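Local coordinates for protein peptidoglycan D,D-transpeptidase FtsI (Burkholderia pseudomallei, PDB 6HZI) that probably cross-links peptidoglycan peptides as a penicillin-binding D,D-transpeptidase of cell division, at residues A[30-35]-A[296-301]; A[275-280]-A[308-313]. One frame throughout, in Å; residues are numbered along the deposited sequence.

Contacts 1 and 2 meet in one antiparallel sheet, their centres about 10 Å apart. Contact 1 (30-35 with 296-301) joins strand 33-40 to strand 290-297. Contact 2 (275-280 with 308-313) sets residues by helix 310-324 against strand 274-283, the next strand in the sheet. The segments alternate along the chain: 30-35, 275-280, 296-301, 308-313. Backbone pairs V296 with A277 and E298 with Y275 couple the two contacts directly, and V309 of contact 2 touches V296 of contact 1. Together they tie an early strand to the last strands and the C-terminal helix of the transpeptidase domain, which belongs to the beta-lactamase clan.

Contact 1. Residues A[30-35]-A[296-301]; sequences HAKAGA and VDEPTT
K32 lies against D297 and E298 just beyond the last bridge (A33-D297) of strands 33-40 and 290-297. Its CB sits 3.8 Å from D297 O and also faces E298 CB. CG is anti to the backbone N (chi1 154°), and the chain beyond it is extended. CD lies beside both carboxylates, 3.9 Å from D297 OD2 and 4.0 Å from E298 OE1. The tip stops short of a salt bridge: NZ is 4.7 Å from D297 OD2. D297 runs alongside K32 in the same direction. E298 is modelled in a salt bridge with K264, though the place of OE2 is less sure. The lysine charge may still be felt by both acids.

The backbone holds this end together. K32 N donates to D297 O in a bent bond. D297 N donates to A33 O at 2.7 Å, in the hydrogen-bonded pair A33-D297. G34 and V296 form the next, non-hydrogen-bonded pair. A31 puts its CB 3.6 Å from V296 CG1, while its CA-H points at E298 O.

H30 lies further out. It is the C-prime residue of a Schellman motif that ends helix 12-28. Its ND1 meets T301 OG1 at 3.1 Å, at the ring edge and in the ring plane. This hydrogen bond is nearly straight (163°), and either atom could be the donor. T300 OG1 donates to H30 O from 32° off the carbonyl plane. T300 and T301 thus bond H30 at two points, the backbone O and the ring N.

The contact joins that helix exit and the start of strand 33-40 to the end of strand 290-297. Strands 46-52 and 274-283 flank this pair in the sheet, and helix 57-60 touches A33 and A35.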
loop_
_atom_site.group_PDB
_atom_site.type_symbol
_atom_site.label_atom_id
_atom_site.label_comp_id
_atom_site.label_asym_id
_atom_site.label_seq_id
_atom_site.Cartn_x
_atom_site.Cartn_y
_atom_site.Cartn_z
ATOM N N HIS A 30 8.745 -10.438 17.972
ATOM C CA HIS A 30 9.982 -9.858 18.575
ATOM C C HIS A 30 10.593 -8.905 17.561
ATOM O O HIS A 30 11.740 -9.128 17.149
ATOM C CB HIS A 30 10.977 -10.941 19.051
ATOM C CG HIS A 30 10.378 -11.864 20.055
ATOM N ND1 HIS A 30 9.540 -12.940 19.681
ATOM C CD2 HIS A 30 10.409 -11.840 21.406
ATOM C CE1 HIS A 30 9.098 -13.547 20.779
ATOM N NE2 HIS A 30 9.619 -12.892 21.851
ATOM N N ALA A 31 9.813 -7.909 17.146
ATOM C CA ALA A 31 10.203 -6.971 16.075
ATOM C C ALA A 31 10.863 -5.786 16.748
ATOM O O ALA A 31 10.673 -5.668 17.971
ATOM C CB ALA A 31 9.001 -6.561 15.265
ATOM N N LYS A 32 11.560 -4.950 15.977
ATOM C CA LYS A 32 12.187 -3.709 16.493
ATOM C C LYS A 32 11.111 -2.634 16.752
ATOM O O LYS A 32 11.313 -1.766 17.652
ATOM C CB LYS A 32 13.277 -3.271 15.503
ATOM C CG LYS A 32 13.620 -1.792 15.483
ATOM C CD LYS A 32 14.779 -1.445 14.566
ATOM C CE LYS A 32 15.363 -0.092 14.929
ATOM N NZ LYS A 32 16.337 0.403 13.926
ATOM N N ALA A 33 10.020 -2.648 15.979
ATOM C CA ALA A 33 9.081 -1.505 15.851
ATOM C C ALA A 33 7.945 -1.802 14.862
ATOM O O ALA A 33 8.065 -2.655 13.934
ATOM C CB ALA A 33 9.819 -0.256 15.423
ATOM N N GLY A 34 6.867 -1.062 15.036
ATOM C CA GLY A 34 5.677 -1.201 14.197
ATOM C C GLY A 34 4.981 0.128 14.012
ATOM O O GLY A 34 5.126 1.003 14.889
ATOM N N ALA A 35 4.215 0.260 12.926
ATOM C CA ALA A 35 3.351 1.433 12.678
ATOM C C ALA A 35 2.071 0.938 12.017
ATOM O O ALA A 35 2.112 -0.110 11.307
ATOM C CB ALA A 35 4.101 2.430 11.847
ATOM N N VAL A 296 5.752 -3.635 10.016
ATOM C CA VAL A 296 6.463 -4.310 11.149
ATOM C C VAL A 296 7.941 -4.368 10.758
ATOM O O VAL A 296 8.296 -5.057 9.758
ATOM C CB VAL A 296 5.878 -5.699 11.454
ATOM C CG1 VAL A 296 6.607 -6.445 12.554
ATOM C CG2 VAL A 296 4.404 -5.609 11.773
ATOM N N ASP A 297 8.763 -3.608 11.475
ATOM C CA ASP A 297 10.194 -3.489 11.162
ATOM C C ASP A 297 10.965 -4.604 11.877
ATOM O O ASP A 297 10.774 -4.763 13.103
ATOM C CB ASP A 297 10.689 -2.102 11.536
ATOM C CG ASP A 297 11.964 -1.765 10.801
ATOM O OD1 ASP A 297 12.211 -2.407 9.740
ATOM O OD2 ASP A 297 12.718 -0.909 11.314
ATOM N N GLU A 298 11.805 -5.326 11.115
ATOM C CA GLU A 298 12.800 -6.329 11.578
ATOM C C GLU A 298 12.180 -7.276 12.570
ATOM O O GLU A 298 12.645 -7.407 13.697
ATOM C CB GLU A 298 14.004 -5.676 12.226
ATOM C CG GLU A 298 14.719 -4.727 11.299
ATOM C CD GLU A 298 15.977 -4.178 11.939
ATOM O OE1 GLU A 298 16.400 -4.730 13.024
ATOM O OE2 GLU A 298 16.523 -3.190 11.359
ATOM N N PRO A 299 11.154 -8.022 12.124
ATOM C CA PRO A 299 10.617 -9.140 12.905
ATOM C C PRO A 299 11.651 -10.272 12.918
ATOM O O PRO A 299 12.502 -10.307 12.033
ATOM C CB PRO A 299 9.390 -9.586 12.111
ATOM C CG PRO A 299 9.704 -9.163 10.679
ATOM C CD PRO A 299 10.594 -7.937 10.771
ATOM N N THR A 300 11.590 -11.155 13.908
ATOM C CA THR A 300 12.647 -12.181 14.106
ATOM C C THR A 300 12.036 -13.561 14.335
ATOM O O THR A 300 12.819 -14.507 14.285
ATOM C CB THR A 300 13.623 -11.804 15.231
ATOM O OG1 THR A 300 12.886 -11.994 16.442
ATOM C CG2 THR A 300 14.210 -10.408 15.093
ATOM N N THR A 301 10.725 -13.681 14.558
ATOM C CA THR A 301 10.063 -14.988 14.809
ATOM C C THR A 301 8.779 -15.039 13.988
ATOM O O THR A 301 7.705 -15.017 14.609
ATOM C CB THR A 301 9.851 -15.278 16.306
ATOM O OG1 THR A 301 8.977 -14.340 16.933
ATOM C CG2 THR A 301 11.143 -15.275 17.097
#

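Contact 2. Residues A[275-280]-A[308-313]; sequences YRASFV and QVSGPV
A277 and F279 of strand 274-283 pack against S310, by helix 310-324. This is helix-on-sheet packing in the transpeptidase domain of a penicillin-binding protein. A277 is the first residue of the strand segment to touch the helix side. Its CB points that way and touches V309 CG2 at 3.8 Å. V309 also rests on V296 of the adjoining strand. A277 O, which bonds to V296 N, also has S310 CB packed at 3.4 Å.

S278 turns its side chain to the other face of the sheet, where OG bonds to S295 OG. Its backbone O remains near S310.

F279 returns to the helix side. With CG anti to the backbone N (chi1 -167°), the ring leads away from S310 OG and leaves CB beside the serine. G311 CA lies obliquely to the ring. Further along the helix the ring meets that of F314, their planes about 55° apart. S259 of strand 256-266 also touches F279.

All six residues that touch here are buried. The serine oxygen sits close to the strand: S310 OG is 3.4 Å from S278 O and 3.5 Å from F279 CB.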
loop_
_atom_site.group_PDB
_atom_site.type_symbol
_atom_site.label_atom_id
_atom_site.label_comp_id
_atom_site.label_asym_id
_atom_site.label_seq_id
_atom_site.Cartn_x
_atom_site.Cartn_y
_atom_site.Cartn_z
ATOM N N TYR A 275 14.662 -7.179 7.509
ATOM C CA TYR A 275 13.666 -6.612 6.564
ATOM C C TYR A 275 12.439 -6.013 7.278
ATOM O O TYR A 275 12.133 -6.348 8.440
ATOM C CB TYR A 275 13.211 -7.711 5.613
ATOM C CG TYR A 275 12.411 -8.780 6.308
ATOM C CD1 TYR A 275 13.039 -9.806 6.979
ATOM C CD2 TYR A 275 11.032 -8.765 6.282
ATOM C CE1 TYR A 275 12.322 -10.788 7.633
ATOM C CE2 TYR A 275 10.297 -9.750 6.904
ATOM C CZ TYR A 275 10.947 -10.747 7.604
ATOM O OH TYR A 275 10.228 -11.701 8.244
ATOM N N ARG A 276 11.688 -5.200 6.524
ATOM C CA ARG A 276 10.433 -4.532 6.950
ATOM C C ARG A 276 9.254 -5.091 6.151
ATOM O O ARG A 276 9.279 -5.063 4.906
ATOM C CB ARG A 276 10.577 -3.031 6.742
ATOM C CG ARG A 276 9.335 -2.260 7.138
ATOM C CD ARG A 276 9.378 -0.939 6.419
ATOM N NE ARG A 276 10.459 -0.119 6.944
ATOM C CZ ARG A 276 10.386 0.525 8.104
ATOM N NH1 ARG A 276 9.316 0.391 8.868
ATOM N NH2 ARG A 276 11.391 1.262 8.514
ATOM N N ALA A 277 8.266 -5.627 6.843
ATOM C CA ALA A 277 7.083 -6.240 6.201
ATOM C C ALA A 277 5.932 -5.237 6.288
ATOM O O ALA A 277 5.506 -4.925 7.415
ATOM C CB ALA A 277 6.704 -7.523 6.888
ATOM N N SER A 278 5.486 -4.716 5.149
ATOM C CA SER A 278 4.397 -3.717 5.107
ATOM C C SER A 278 3.216 -4.256 4.296
ATOM O O SER A 278 3.375 -5.156 3.432
ATOM C CB SER A 278 4.929 -2.416 4.634
ATOM O OG SER A 278 6.027 -2.010 5.447
ATOM N N PHE A 279 2.033 -3.805 4.650
ATOM C CA PHE A 279 0.780 -4.161 3.961
ATOM C C PHE A 279 -0.128 -2.937 3.934
ATOM O O PHE A 279 -0.262 -2.257 4.990
ATOM C CB PHE A 279 0.075 -5.322 4.664
ATOM C CG PHE A 279 -1.027 -5.912 3.815
ATOM C CD1 PHE A 279 -2.312 -5.375 3.847
ATOM C CD2 PHE A 279 -0.748 -6.960 2.938
ATOM C CE1 PHE A 279 -3.309 -5.880 3.027
ATOM C CE2 PHE A 279 -1.755 -7.473 2.139
ATOM C CZ PHE A 279 -3.013 -6.894 2.146
ATOM N N VAL A 280 -0.756 -2.676 2.786
ATOM C CA VAL A 280 -1.760 -1.584 2.655
ATOM C C VAL A 280 -2.951 -2.135 1.890
ATOM O O VAL A 280 -2.744 -2.803 0.839
ATOM C CB VAL A 280 -1.185 -0.340 1.971
ATOM C CG1 VAL A 280 -2.192 0.802 1.938
ATOM C CG2 VAL A 280 0.097 0.087 2.661
ATOM N N GLN A 308 5.681 -12.689 5.848
ATOM C CA GLN A 308 4.378 -11.985 5.601
ATOM C C GLN A 308 3.594 -11.799 6.918
ATOM O O GLN A 308 2.466 -12.390 7.055
ATOM C CB GLN A 308 3.531 -12.774 4.587
ATOM C CG GLN A 308 4.011 -12.705 3.132
ATOM C CD GLN A 308 3.703 -11.379 2.453
ATOM O OE1 GLN A 308 2.609 -10.820 2.603
ATOM N NE2 GLN A 308 4.662 -10.882 1.687
ATOM N N VAL A 309 4.187 -11.036 7.857
ATOM C CA VAL A 309 3.726 -10.847 9.271
ATOM C C VAL A 309 2.709 -9.708 9.325
ATOM O O VAL A 309 1.889 -9.741 10.218
ATOM C CB VAL A 309 4.891 -10.634 10.265
ATOM C CG1 VAL A 309 5.832 -11.819 10.269
ATOM C CG2 VAL A 309 5.711 -9.374 10.060
ATOM N N SER A 310 2.718 -8.786 8.357
ATOM C CA SER A 310 1.885 -7.547 8.341
ATOM C C SER A 310 0.427 -7.865 7.941
ATOM O O SER A 310 -0.488 -7.208 8.486
ATOM C CB SER A 310 2.529 -6.479 7.455
ATOM O OG SER A 310 2.797 -7.030 6.155
ATOM N N GLY A 311 0.207 -8.797 7.003
ATOM C CA GLY A 311 -1.126 -9.184 6.482
ATOM C C GLY A 311 -2.118 -9.577 7.577
ATOM O O GLY A 311 -3.271 -9.127 7.624
ATOM N N PRO A 312 -1.713 -10.442 8.521
ATOM C CA PRO A 312 -2.612 -10.816 9.611
ATOM C C PRO A 312 -2.891 -9.639 10.572
ATOM O O PRO A 312 -3.984 -9.554 11.112
ATOM C CB PRO A 312 -1.867 -11.986 10.278
ATOM C CG PRO A 312 -0.813 -12.395 9.285
ATOM C CD PRO A 312 -0.418 -11.125 8.570
ATOM N N VAL A 313 -1.950 -8.710 10.722
ATOM C CA VAL A 313 -2.193 -7.502 11.565
ATOM C C VAL A 313 -3.233 -6.618 10.871
ATOM O O VAL A 313 -4.158 -6.201 11.563
ATOM C CB VAL A 313 -0.911 -6.729 11.887
ATOM C CG1 VAL A 313 -1.223 -5.538 12.765
ATOM C CG2 VAL A 313 0.108 -7.629 12.556
#